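Local coordinates for protein enoyl CoA hydratase/isomerase (Crotonase) (Legionella pneumophila subsp. pneumophila, PDB 3I47) that probably hydrates the double bond of enoyl-CoA thioesters, or isomerises related acyl-CoA substrates, as a member of the crotonase family, at residues S4-E9 with R37-S42; L17-I22 with N26-Q31. All blocks are in the same frame, centred on the assembly; numbering follows the deposited sequence.

Contact 1: residues S4-E9 with R37-S42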
loop_
_atom_site.group_PDB
_atom_site.type_symbol
_atom_site.label_atom_id
_atom_site.label_comp_id
_atom_site.label_asym_id
_atom_site.label_seq_id
_atom_site.Cartn_x
_atom_site.Cartn_y
_atom_site.Cartn_z
ATOM N N SER A 4 -10.812 0.099 -19.131
ATOM C CA SER A 4 -9.511 0.736 -19.294
ATOM C C SER A 4 -9.121 1.681 -18.160
ATOM O O SER A 4 -7.984 2.152 -18.128
ATOM C CB SER A 4 -9.431 1.472 -20.635
ATOM O OG SER A 4 -10.473 2.424 -20.748
ATOM N N ASP A 5 -10.038 1.943 -17.231
ATOM C CA ASP A 5 -9.729 2.850 -16.109
ATOM C C ASP A 5 -8.774 2.252 -15.082
ATOM O O ASP A 5 -7.984 2.979 -14.472
ATOM C CB ASP A 5 -11.003 3.326 -15.407
ATOM C CG ASP A 5 -11.694 4.460 -16.153
ATOM O OD1 ASP A 5 -11.302 4.781 -17.299
ATOM O OD2 ASP A 5 -12.638 5.038 -15.600
ATOM N N LEU A 6 -8.869 0.944 -14.883
ATOM C CA LEU A 6 -8.011 0.261 -13.940
ATOM C C LEU A 6 -7.570 -1.045 -14.571
ATOM O O LEU A 6 -8.408 -1.897 -14.874
ATOM C CB LEU A 6 -8.757 0.020 -12.629
ATOM C CG LEU A 6 -7.880 -0.625 -11.562
ATOM C CD1 LEU A 6 -6.981 0.424 -10.940
ATOM C CD2 LEU A 6 -8.713 -1.311 -10.526
ATOM N N LEU A 7 -6.265 -1.176 -14.796
ATOM C CA LEU A 7 -5.699 -2.360 -15.404
ATOM C C LEU A 7 -5.279 -3.355 -14.334
ATOM O O LEU A 7 -4.934 -2.969 -13.221
ATOM C CB LEU A 7 -4.510 -1.994 -16.300
ATOM C CG LEU A 7 -4.765 -0.922 -17.362
ATOM C CD1 LEU A 7 -3.464 -0.514 -18.042
ATOM C CD2 LEU A 7 -5.807 -1.377 -18.390
ATOM N N TYR A 8 -5.352 -4.634 -14.663
ATOM C CA TYR A 8 -4.948 -5.682 -13.726
ATOM C C TYR A 8 -4.246 -6.796 -14.471
ATOM O O TYR A 8 -4.802 -7.362 -15.418
ATOM C CB TYR A 8 -6.173 -6.206 -12.967
ATOM C CG TYR A 8 -5.885 -7.313 -11.985
ATOM C CD1 TYR A 8 -4.905 -7.161 -11.000
ATOM C CD2 TYR A 8 -6.604 -8.512 -12.032
ATOM C CE1 TYR A 8 -4.632 -8.185 -10.096
ATOM C CE2 TYR A 8 -6.348 -9.536 -11.131
ATOM C CZ TYR A 8 -5.361 -9.366 -10.171
ATOM O OH TYR A 8 -5.115 -10.381 -9.276
ATOM N N GLU A 9 -3.016 -7.102 -14.061
ATOM C CA GLU A 9 -2.268 -8.216 -14.647
ATOM C C GLU A 9 -1.353 -8.855 -13.614
ATOM O O GLU A 9 -1.007 -8.223 -12.614
ATOM C CB GLU A 9 -1.477 -7.785 -15.891
ATOM C CG GLU A 9 -0.211 -6.971 -15.641
ATOM C CD GLU A 9 0.634 -6.802 -16.903
ATOM O OE1 GLU A 9 0.895 -7.810 -17.598
ATOM O OE2 GLU A 9 1.045 -5.659 -17.200
ATOM N N ARG A 37 -11.213 -1.937 -5.365
ATOM C CA ARG A 37 -11.620 -2.918 -4.343
ATOM C C ARG A 37 -11.765 -4.322 -4.938
ATOM O O ARG A 37 -11.283 -5.308 -4.366
ATOM C CB ARG A 37 -12.955 -2.522 -3.705
ATOM C CG ARG A 37 -12.880 -1.314 -2.799
ATOM C CD ARG A 37 -14.265 -1.005 -2.230
ATOM N NE ARG A 37 -14.703 -2.033 -1.277
ATOM C CZ ARG A 37 -15.936 -2.120 -0.785
ATOM N NH1 ARG A 37 -16.870 -1.247 -1.157
ATOM N NH2 ARG A 37 -16.238 -3.078 0.083
ATOM N N ILE A 38 -12.447 -4.408 -6.079
ATOM C CA ILE A 38 -12.690 -5.705 -6.703
ATOM C C ILE A 38 -11.398 -6.362 -7.155
ATOM O O ILE A 38 -11.170 -7.545 -6.875
ATOM C CB ILE A 38 -13.685 -5.598 -7.884
ATOM C CG1 ILE A 38 -15.049 -5.149 -7.353
ATOM C CG2 ILE A 38 -13.801 -6.950 -8.608
ATOM C CD1 ILE A 38 -16.056 -4.758 -8.424
ATOM N N ARG A 39 -10.550 -5.607 -7.848
ATOM C CA ARG A 39 -9.284 -6.172 -8.325
ATOM C C ARG A 39 -8.378 -6.554 -7.167
ATOM O O ARG A 39 -7.703 -7.580 -7.225
ATOM C CB ARG A 39 -8.543 -5.204 -9.252
ATOM C CG ARG A 39 -9.307 -4.797 -10.493
ATOM C CD ARG A 39 -9.728 -5.960 -11.326
ATOM N NE ARG A 39 -10.263 -5.468 -12.594
ATOM C CZ ARG A 39 -10.622 -6.258 -13.593
ATOM N NH1 ARG A 39 -10.540 -7.579 -13.453
ATOM N NH2 ARG A 39 -11.081 -5.723 -14.717
ATOM N N LEU A 40 -8.346 -5.730 -6.117
ATOM C CA LEU A 40 -7.545 -6.048 -4.940
ATOM C C LEU A 40 -8.008 -7.360 -4.310
ATOM O O LEU A 40 -7.182 -8.222 -3.977
ATOM C CB LEU A 40 -7.625 -4.905 -3.923
ATOM C CG LEU A 40 -6.949 -5.220 -2.583
ATOM C CD1 LEU A 40 -5.438 -5.253 -2.747
ATOM C CD2 LEU A 40 -7.366 -4.180 -1.543
ATOM N N ASP A 41 -9.326 -7.515 -4.166
ATOM C CA ASP A 41 -9.912 -8.736 -3.616
ATOM C C ASP A 41 -9.488 -9.954 -4.433
ATOM O O ASP A 41 -9.109 -10.977 -3.871
ATOM C CB ASP A 41 -11.443 -8.629 -3.573
ATOM C CG ASP A 41 -12.100 -9.838 -2.925
ATOM O OD1 ASP A 41 -12.047 -9.955 -1.681
ATOM O OD2 ASP A 41 -12.679 -10.670 -3.654
ATOM N N SER A 42 -9.533 -9.828 -5.755
ATOM C CA SER A 42 -9.109 -10.910 -6.637
ATOM C C SER A 42 -7.645 -11.284 -6.382
ATOM O O SER A 42 -7.312 -12.474 -6.249
ATOM C CB SER A 42 -9.313 -10.504 -8.091
ATOM O OG SER A 42 -10.692 -10.372 -8.384
HETATM O O HOH W 1 -10.664 -2.811 -13.535
#
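Arg-39 NE donates to a water 2.8 Å away, and the same water lies 2.8 Å from the backbone O of Leu-6, to which it can donate, and so probably bridges the guanidinium and the edge strand. The water lies in the guanidinium plane, at its edge. Direct contact between 4-9 and 37-42 is made mostly by carbon. The side chains of Leu-6 and Arg-39 run alongside one another in opposing senses, CD2 of Leu-6 coming to 3.5 Å from CG of Arg-39. Further along the strand, CD of Arg-39 rests 3.9 Å from CB of Tyr-8, which itself lies over one face of the guanidinium. Ring and guanidinium are inclined by 32°, and Arg-39 meets the ring chiefly through its aliphatic part. With CG anti to the backbone N (chi1 179°), Tyr-8 extends toward the helix, where its ring has the backbone O of Arg-39 over one face, toward the rim. At the far end, OH of Tyr-8 approaches C of Ser-42 to 3.9 Å, while CB of Ser-42 adds a looser contact with the ring. The strand and helix segments run almost parallel, their axes 8° apart in direction and 9.7 Å apart at closest approach. Helix 30-45 thus packs on a face of the six-stranded sheet, across its edge strand 6-11 and strand 14-19, with Leu-6 also touching Met-19 and Tyr-8 touching Leu-17 on the latter, while Leu-40 packs against Ser-94 and Ile-95 of helix 78-97.

Contact 2: residues L17-I22 with N26-Q31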
loop_
_atom_site.group_PDB
_atom_site.type_symbol
_atom_site.label_atom_id
_atom_site.label_comp_id
_atom_site.label_asym_id
_atom_site.label_seq_id
_atom_site.Cartn_x
_atom_site.Cartn_y
_atom_site.Cartn_z
ATOM N N LEU A 17 -1.978 -3.710 -10.056
ATOM C CA LEU A 17 -3.170 -2.886 -10.301
ATOM C C LEU A 17 -2.672 -1.541 -10.762
ATOM O O LEU A 17 -1.911 -0.892 -10.041
ATOM C CB LEU A 17 -4.002 -2.715 -9.025
ATOM C CG LEU A 17 -4.925 -3.814 -8.486
ATOM C CD1 LEU A 17 -4.156 -4.981 -7.876
ATOM C CD2 LEU A 17 -5.862 -3.200 -7.462
ATOM N N THR A 18 -3.085 -1.117 -11.955
ATOM C CA THR A 18 -2.623 0.156 -12.509
ATOM C C THR A 18 -3.769 1.138 -12.763
ATOM O O THR A 18 -4.615 0.906 -13.634
ATOM C CB THR A 18 -1.819 -0.072 -13.813
ATOM O OG1 THR A 18 -0.776 -1.021 -13.561
ATOM C CG2 THR A 18 -1.200 1.226 -14.307
ATOM N N MET A 19 -3.777 2.241 -12.019
ATOM C CA MET A 19 -4.735 3.315 -12.280
ATOM C C MET A 19 -4.412 3.940 -13.636
ATOM O O MET A 19 -3.281 4.355 -13.886
ATOM C CB MET A 19 -4.692 4.354 -11.160
ATOM C CG MET A 19 -5.206 3.814 -9.809
ATOM S SD MET A 19 -5.122 4.956 -8.365
ATOM C CE MET A 19 -3.339 5.181 -8.172
ATOM N N ASN A 20 -5.417 4.006 -14.507
ATOM C CA ASN A 20 -5.161 4.313 -15.913
ATOM C C ASN A 20 -6.085 5.409 -16.463
ATOM O O ASN A 20 -6.356 5.462 -17.676
ATOM C CB ASN A 20 -5.262 3.009 -16.732
ATOM C CG ASN A 20 -4.697 3.142 -18.137
ATOM O OD1 ASN A 20 -3.604 3.673 -18.340
ATOM N ND2 ASN A 20 -5.450 2.652 -19.123
ATOM N N ARG A 21 -6.552 6.293 -15.584
ATOM C CA ARG A 21 -7.295 7.485 -16.029
ATOM C C ARG A 21 -6.304 8.596 -16.353
ATOM O O ARG A 21 -6.194 9.581 -15.619
ATOM C CB ARG A 21 -8.301 7.944 -14.976
ATOM C CG ARG A 21 -9.497 7.023 -14.827
ATOM C CD ARG A 21 -10.577 7.730 -14.011
ATOM N NE ARG A 21 -11.761 6.902 -13.780
ATOM C CZ ARG A 21 -12.799 7.302 -13.044
ATOM N NH1 ARG A 21 -12.794 8.508 -12.494
ATOM N NH2 ARG A 21 -13.842 6.504 -12.867
ATOM N N ILE A 22 -5.564 8.414 -17.446
ATOM C CA ILE A 22 -4.455 9.307 -17.780
ATOM C C ILE A 22 -4.907 10.755 -17.991
ATOM O O ILE A 22 -4.301 11.681 -17.452
ATOM C CB ILE A 22 -3.645 8.759 -18.990
ATOM C CG1 ILE A 22 -2.911 7.468 -18.572
ATOM C CG2 ILE A 22 -2.684 9.839 -19.535
ATOM C CD1 ILE A 22 -2.286 6.697 -19.734
ATOM N N ASN A 26 -5.824 10.376 -12.817
ATOM C CA ASN A 26 -6.237 9.417 -11.788
ATOM C C ASN A 26 -6.960 10.050 -10.611
ATOM O O ASN A 26 -6.871 9.571 -9.480
ATOM C CB ASN A 26 -5.038 8.561 -11.336
ATOM C CG ASN A 26 -4.534 7.698 -12.444
ATOM O OD1 ASN A 26 -5.338 7.082 -13.163
ATOM N ND2 ASN A 26 -3.211 7.638 -12.614
ATOM N N ALA A 27 -7.724 11.100 -10.902
ATOM C CA ALA A 27 -8.518 11.753 -9.866
ATOM C C ALA A 27 -9.581 10.784 -9.361
ATOM O O ALA A 27 -10.239 10.096 -10.156
ATOM C CB ALA A 27 -9.137 13.035 -10.398
ATOM N N PHE A 28 -9.732 10.718 -8.044
ATOM C CA PHE A 28 -10.570 9.701 -7.397
ATOM C C PHE A 28 -12.070 9.970 -7.485
ATOM O O PHE A 28 -12.534 11.117 -7.373
ATOM C CB PHE A 28 -10.201 9.590 -5.905
ATOM C CG PHE A 28 -8.988 8.723 -5.607
ATOM C CD1 PHE A 28 -8.112 8.302 -6.611
ATOM C CD2 PHE A 28 -8.724 8.359 -4.289
ATOM C CE1 PHE A 28 -6.976 7.506 -6.297
ATOM C CE2 PHE A 28 -7.613 7.564 -3.974
ATOM C CZ PHE A 28 -6.749 7.145 -4.972
ATOM N N ASP A 29 -12.832 8.903 -7.688
ATOM C CA ASP A 29 -14.274 8.915 -7.419
ATOM C C ASP A 29 -14.689 7.528 -6.930
ATOM O O ASP A 29 -13.846 6.619 -6.858
ATOM C CB ASP A 29 -15.101 9.403 -8.631
ATOM C CG ASP A 29 -14.975 8.506 -9.855
ATOM O OD1 ASP A 29 -14.830 7.275 -9.712
ATOM O OD2 ASP A 29 -15.078 9.038 -10.984
ATOM N N ASN A 30 -15.959 7.358 -6.578
ATOM C CA ASN A 30 -16.400 6.105 -5.991
ATOM C C ASN A 30 -16.362 4.951 -7.003
ATOM O O ASN A 30 -16.189 3.804 -6.605
ATOM C CB ASN A 30 -17.813 6.243 -5.418
ATOM C CG ASN A 30 -18.791 6.720 -6.454
ATOM O OD1 ASN A 30 -18.656 7.834 -6.969
ATOM N ND2 ASN A 30 -19.748 5.868 -6.810
ATOM N N GLN A 31 -16.492 5.262 -8.294
ATOM C CA GLN A 31 -16.446 4.221 -9.344
ATOM C C GLN A 31 -15.034 3.642 -9.475
ATOM O O GLN A 31 -14.860 2.419 -9.436
ATOM C CB GLN A 31 -16.933 4.771 -10.683
ATOM C CG GLN A 31 -17.025 3.714 -11.782
ATOM C CD GLN A 31 -17.463 4.319 -13.090
ATOM O OE1 GLN A 31 -18.571 4.843 -13.200
ATOM N NE2 GLN A 31 -16.594 4.242 -14.104
HETATM O O HOH W 2 -11.056 10.719 -12.619
HETATM O O HOH W 3 -13.736 3.799 -13.392
HETATM O O HOH W 4 -16.632 7.617 -12.964
#
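Met-19 meets Asn-26 and Phe-28 where strand 14-19 ends. Its CB lies 3.4 Å from OD1 of Asn-26, and with CG anti to the carbonyl carbon (chi1 -67°) SD reaches the edge of the Phe-28 ring, 3.8 Å from CE1, in a Met-aromatic contact. At Arg-21 the polar links begin. Its backbone N donates to OD1 of Asn-26 over 2.8 Å, and its O accepts from the backbone N of Asn-26 at 2.9 Å, a reciprocal pair closing the turn between the segments. The buried amide of Asn-26 is held at both ends, since ND2 bonds to the O of His-60. Arg-21 is also the centre of an inverse gamma turn. Its side chain runs extended from CG to NE, delivering NH1 to OD2 of Asp-29 in a nearly straight salt bridge of 2.8 Å. The carboxylate oxygen lies in the guanidinium plane but is itself approached from above the carboxylate plane, the two planes being 68° apart. Waters join NH1 to the O of Ala-27 and NH2 to NE2 of Gln-31, and Asp-5 forms a salt bridge with NE. Asp-29 has a second task as N-cap of helix 30-45, OD1 accepting from N of Leu-32. Together these bonds shape the loop leading from strand 14-19 into that helix, the first connection of a beta-alpha-beta unit completed by strand 51-56, whose Ala-56 touches both Met-19 and Asn-26.

How the contacts relate
The two contacts lie about 10 Å apart, centre to centre, on the same side of the chain's centre, and share helix 30-45. In sequence, 4-9 comes first, then both segments of contact 2, and finally 37-42, so contact 2 shapes the entry to the helix that contact 1 packs against the sheet further along. Strands 6-11 and 14-19 are antiparallel neighbours, and their segments meet directly: N of Asn-20 makes a probable hydrogen bond of 2.8 Å with O of Asp-5, while CD1 of Leu-6 packs on O of Thr-18. The result is one continuous assembly of edge strand, second strand and helix at the start of the crotonase fold.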